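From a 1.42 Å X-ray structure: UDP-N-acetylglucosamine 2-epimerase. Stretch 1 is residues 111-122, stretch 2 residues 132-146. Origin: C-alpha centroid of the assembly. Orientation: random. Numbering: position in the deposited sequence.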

# COMPACT_ATOMS: atom_id res chain seq x y z
N ILE A 111 -12.58 8.08 -1.28
CA ILE A 111 -13.06 8.10 -2.66
C ILE A 111 -12.88 6.72 -3.24
O ILE A 111 -11.78 6.16 -3.19
CB ILE A 111 -12.26 9.11 -3.51
CG1 ILE A 111 -12.45 10.53 -2.99
CG2 ILE A 111 -12.66 9.01 -4.99
CD1 ILE A 111 -11.50 11.55 -3.61
N ASP A 112 -13.95 6.15 -3.80
CA ASP A 112 -13.87 4.81 -4.39
C ASP A 112 -12.81 4.71 -5.48
O ASP A 112 -12.72 5.57 -6.37
CB ASP A 112 -15.22 4.40 -4.98
CG ASP A 112 -16.27 4.10 -3.93
OD1 ASP A 112 -15.96 4.11 -2.72
OD2 ASP A 112 -17.43 3.83 -4.32
N VAL A 113 -12.01 3.65 -5.41
CA VAL A 113 -10.98 3.39 -6.41
C VAL A 113 -11.41 2.25 -7.33
O VAL A 113 -11.80 1.17 -6.87
CB VAL A 113 -9.65 3.02 -5.73
CG1 VAL A 113 -8.61 2.61 -6.77
CG2 VAL A 113 -9.16 4.19 -4.88
N ALA A 114 -11.35 2.51 -8.64
CA ALA A 114 -11.59 1.47 -9.63
C ALA A 114 -10.27 1.10 -10.29
O ALA A 114 -9.63 1.95 -10.90
CB ALA A 114 -12.58 1.96 -10.67
N HIS A 115 -9.86 -0.15 -10.14
CA HIS A 115 -8.59 -0.62 -10.65
C HIS A 115 -8.79 -1.45 -11.90
O HIS A 115 -9.35 -2.56 -11.85
CB HIS A 115 -7.85 -1.44 -9.59
CG HIS A 115 -6.45 -1.78 -9.96
ND1 HIS A 115 -5.77 -2.84 -9.41
CD2 HIS A 115 -5.58 -1.18 -10.81
CE1 HIS A 115 -4.55 -2.90 -9.91
NE2 HIS A 115 -4.41 -1.90 -10.77
N VAL A 116 -8.32 -0.91 -13.02
CA VAL A 116 -8.39 -1.58 -14.30
C VAL A 116 -7.15 -2.46 -14.44
O VAL A 116 -6.04 -2.00 -14.20
CB VAL A 116 -8.45 -0.55 -15.44
CG1 VAL A 116 -8.50 -1.23 -16.81
CG2 VAL A 116 -9.66 0.37 -15.26
N GLU A 117 -7.36 -3.73 -14.78
CA GLU A 117 -6.31 -4.76 -14.86
C GLU A 117 -5.88 -5.17 -13.45
O GLU A 117 -4.70 -5.11 -13.08
CB GLU A 117 -5.14 -4.32 -15.75
CG GLU A 117 -4.28 -5.48 -16.24
CD GLU A 117 -3.06 -5.00 -16.99
OE1 GLU A 117 -2.09 -4.52 -16.35
OE2 GLU A 117 -3.07 -5.10 -18.23
N ALA A 118 -6.86 -5.61 -12.68
CA ALA A 118 -6.69 -6.02 -11.30
C ALA A 118 -6.40 -7.52 -11.21
O ALA A 118 -6.88 -8.30 -12.02
CB ALA A 118 -7.96 -5.69 -10.53
N GLY A 119 -5.61 -7.92 -10.22
CA GLY A 119 -5.47 -9.32 -9.89
C GLY A 119 -4.35 -10.06 -10.58
O GLY A 119 -4.14 -11.24 -10.34
N LEU A 120 -3.62 -9.38 -11.47
CA LEU A 120 -2.48 -10.03 -12.12
C LEU A 120 -1.40 -10.28 -11.06
O LEU A 120 -1.14 -9.43 -10.21
CB LEU A 120 -1.92 -9.17 -13.25
CG LEU A 120 -2.70 -9.10 -14.56
CD1 LEU A 120 -4.08 -8.52 -14.37
CD2 LEU A 120 -1.92 -8.28 -15.57
N ARG A 121 -0.78 -11.46 -11.10
CA ARG A 121 0.28 -11.79 -10.15
C ARG A 121 1.43 -12.53 -10.82
O ARG A 121 1.21 -13.53 -11.50
CB ARG A 121 -0.26 -12.65 -8.99
CG ARG A 121 -1.37 -12.01 -8.15
CD ARG A 121 -0.82 -10.89 -7.26
NE ARG A 121 -1.85 -10.32 -6.40
CZ ARG A 121 -2.59 -9.26 -6.72
NH1 ARG A 121 -2.43 -8.64 -7.88
NH2 ARG A 121 -3.51 -8.83 -5.86
N SER A 122 2.64 -12.04 -10.59
CA SER A 122 3.85 -12.78 -10.96
C SER A 122 4.36 -13.57 -9.76
O SER A 122 5.15 -14.51 -9.92
CB SER A 122 4.94 -11.80 -11.39
OG SER A 122 5.39 -11.07 -10.27
N ASN A 132 3.06 -2.67 -6.37
CA ASN A 132 2.07 -1.67 -6.72
C ASN A 132 0.70 -2.29 -6.95
O ASN A 132 -0.32 -1.78 -6.49
CB ASN A 132 2.49 -0.89 -7.96
CG ASN A 132 3.64 0.06 -7.69
OD1 ASN A 132 3.90 0.42 -6.54
ND2 ASN A 132 4.35 0.46 -8.76
N ARG A 133 0.68 -3.39 -7.69
CA ARG A 133 -0.59 -4.00 -8.05
C ARG A 133 -1.26 -4.66 -6.85
O ARG A 133 -2.47 -4.53 -6.69
CB ARG A 133 -0.40 -5.00 -9.18
CG ARG A 133 -1.67 -5.30 -9.96
CD ARG A 133 -1.45 -6.39 -11.02
NE ARG A 133 -0.25 -6.16 -11.82
CZ ARG A 133 0.92 -6.77 -11.61
NH1 ARG A 133 1.03 -7.66 -10.63
NH2 ARG A 133 1.98 -6.50 -12.37
N VAL A 134 -0.50 -5.36 -6.03
CA VAL A 134 -1.05 -6.01 -4.84
C VAL A 134 -1.64 -4.96 -3.90
O VAL A 134 -2.79 -5.09 -3.46
CB VAL A 134 0.00 -6.86 -4.11
CG1 VAL A 134 -0.53 -7.32 -2.74
CG2 VAL A 134 0.41 -8.07 -4.94
N LEU A 135 -0.88 -3.91 -3.61
CA LEU A 135 -1.36 -2.88 -2.70
C LEU A 135 -2.60 -2.19 -3.24
O LEU A 135 -3.59 -2.01 -2.53
CB LEU A 135 -0.26 -1.86 -2.42
CG LEU A 135 0.96 -2.42 -1.69
CD1 LEU A 135 1.91 -1.29 -1.34
CD2 LEU A 135 0.57 -3.19 -0.45
N THR A 136 -2.57 -1.85 -4.53
CA THR A 136 -3.71 -1.19 -5.15
C THR A 136 -4.95 -2.07 -5.09
O THR A 136 -6.05 -1.58 -4.78
CB THR A 136 -3.40 -0.82 -6.60
OG1 THR A 136 -2.34 0.15 -6.62
CG2 THR A 136 -4.62 -0.22 -7.27
N ASP A 137 -4.79 -3.36 -5.38
CA ASP A 137 -5.94 -4.27 -5.35
C ASP A 137 -6.59 -4.27 -3.96
O ASP A 137 -7.81 -4.35 -3.86
CB ASP A 137 -5.53 -5.71 -5.74
CG ASP A 137 -5.31 -5.87 -7.24
OD1 ASP A 137 -5.82 -5.04 -8.01
OD2 ASP A 137 -4.65 -6.85 -7.63
N HIS A 138 -5.79 -4.16 -2.91
CA HIS A 138 -6.34 -4.23 -1.57
C HIS A 138 -6.99 -2.95 -1.07
O HIS A 138 -7.58 -2.94 0.01
CB HIS A 138 -5.29 -4.75 -0.59
CG HIS A 138 -5.08 -6.21 -0.70
ND1 HIS A 138 -5.78 -7.12 0.05
CD2 HIS A 138 -4.29 -6.94 -1.53
CE1 HIS A 138 -5.42 -8.35 -0.29
NE2 HIS A 138 -4.51 -8.26 -1.25
N ILE A 139 -6.90 -1.88 -1.85
CA ILE A 139 -7.65 -0.67 -1.50
C ILE A 139 -8.66 -0.27 -2.58
O ILE A 139 -9.19 0.85 -2.56
CB ILE A 139 -6.73 0.52 -1.15
CG1 ILE A 139 -5.62 0.66 -2.18
CG2 ILE A 139 -6.16 0.34 0.26
CD1 ILE A 139 -4.71 1.83 -1.92
N SER A 140 -8.94 -1.18 -3.51
CA SER A 140 -9.88 -0.89 -4.59
C SER A 140 -11.31 -1.26 -4.24
O SER A 140 -11.55 -2.26 -3.57
CB SER A 140 -9.47 -1.65 -5.85
OG SER A 140 -8.27 -1.13 -6.38
N SER A 141 -12.26 -0.46 -4.72
CA SER A 141 -13.67 -0.76 -4.56
C SER A 141 -14.23 -1.54 -5.75
O SER A 141 -15.20 -2.29 -5.61
CB SER A 141 -14.46 0.54 -4.37
OG SER A 141 -14.17 1.09 -3.10
N TYR A 142 -13.62 -1.36 -6.92
CA TYR A 142 -13.96 -2.13 -8.11
C TYR A 142 -12.67 -2.72 -8.64
O TYR A 142 -11.70 -1.98 -8.86
CB TYR A 142 -14.59 -1.25 -9.19
CG TYR A 142 -15.84 -0.52 -8.78
CD1 TYR A 142 -15.77 0.69 -8.11
CD2 TYR A 142 -17.10 -1.03 -9.10
CE1 TYR A 142 -16.91 1.36 -7.75
CE2 TYR A 142 -18.25 -0.35 -8.73
CZ TYR A 142 -18.14 0.84 -8.06
OH TYR A 142 -19.27 1.54 -7.68
N LEU A 143 -12.67 -4.03 -8.87
CA LEU A 143 -11.48 -4.72 -9.37
C LEU A 143 -11.84 -5.32 -10.71
O LEU A 143 -12.59 -6.30 -10.78
CB LEU A 143 -11.03 -5.79 -8.38
CG LEU A 143 -10.49 -5.13 -7.11
CD1 LEU A 143 -11.50 -5.16 -5.99
CD2 LEU A 143 -9.19 -5.75 -6.67
N PHE A 144 -11.34 -4.70 -11.76
CA PHE A 144 -11.65 -5.14 -13.11
C PHE A 144 -10.58 -6.11 -13.57
O PHE A 144 -9.53 -5.72 -14.07
CB PHE A 144 -11.79 -3.93 -14.04
CG PHE A 144 -12.93 -3.04 -13.66
CD1 PHE A 144 -14.23 -3.51 -13.75
CD2 PHE A 144 -12.72 -1.76 -13.17
CE1 PHE A 144 -15.31 -2.71 -13.40
CE2 PHE A 144 -13.79 -0.95 -12.82
CZ PHE A 144 -15.08 -1.43 -12.93
N ALA A 145 -10.86 -7.40 -13.38
CA ALA A 145 -9.92 -8.47 -13.66
C ALA A 145 -10.01 -8.88 -15.12
O ALA A 145 -11.10 -8.92 -15.71
CB ALA A 145 -10.20 -9.66 -12.75
N PRO A 146 -8.86 -9.18 -15.74
CA PRO A 146 -8.94 -9.52 -17.17
C PRO A 146 -9.35 -10.97 -17.41
O PRO A 146 -9.88 -11.28 -18.48
CB PRO A 146 -7.52 -9.28 -17.67
CG PRO A 146 -6.67 -9.51 -16.44
CD PRO A 146 -7.48 -8.96 -15.30
O HOH W 1 -11.61 2.12 -2.89
O HOH W 2 -1.67 -4.73 -13.69

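Stretch 2 runs down a helix, turns, and returns as a strand beside strand 112-116, so it meets stretch 1 first through side chains and then through backbone. Arg 133 leaves the helix sideways, but its long side chain brings its guanidinium close to the loop after the strand. Its NH1 makes a weak hydrogen bond to Leu 120 O (2.8 Å), one guanidinium face lies over Leu 120 CB, and its NE donates to water 2, which donates to Glu 117 O and OE1. Val 134, compact and apolar, places CG2 over a face of the Arg 121 guanidinium, 3.5 Å from Arg 121 NE. Two residues on, Thr 136 lays its methyl on the His 115 ring, CG2 3.5 Å from the centroid, a CH-pi contact.

Asp 137 is the polar hub, its carboxylate serving four donor atoms from three residues. OD1 accepts from His 115 ND1 (2.6 Å); OD2 accepts from Gly 119 N (3.0 Å) and, in a salt bridge that balances buried charge, from Arg 121 NH1 and NH2 (2.9 Å each). At Gly 119's backbone angles a CB would jam against the preceding carbonyl.

At the turn, water 1 links Val 113 N to Ile 139 O and Ser 141 OG. Ser 141 N donates to Val 113 O (2.7 Å), an acceptor shared with Tyr 142 N (3.1 Å). Parallel pairing then alternates: His 115 N to Tyr 142 O (2.9 Å), Phe 144 N to His 115 O (2.9 Å). Tyr 142 and Phe 144 share a sheet face with Ala 114, whose small CB admits the broad Phe 144 ring edge-on, 3.8 Å from CE2. On the other face, Leu 143 CB offers apolar surface to Ala 118 CB (3.7 Å). As stretch 1 leaves the strand, Phe 144 O takes a weak bond from Glu 117 N (3.0 Å) and a straighter one from Ala 118 N (3.0 Å). Finally, Pro 146 CG packs its apolar ring against Leu 120 CD1 (3.5 Å).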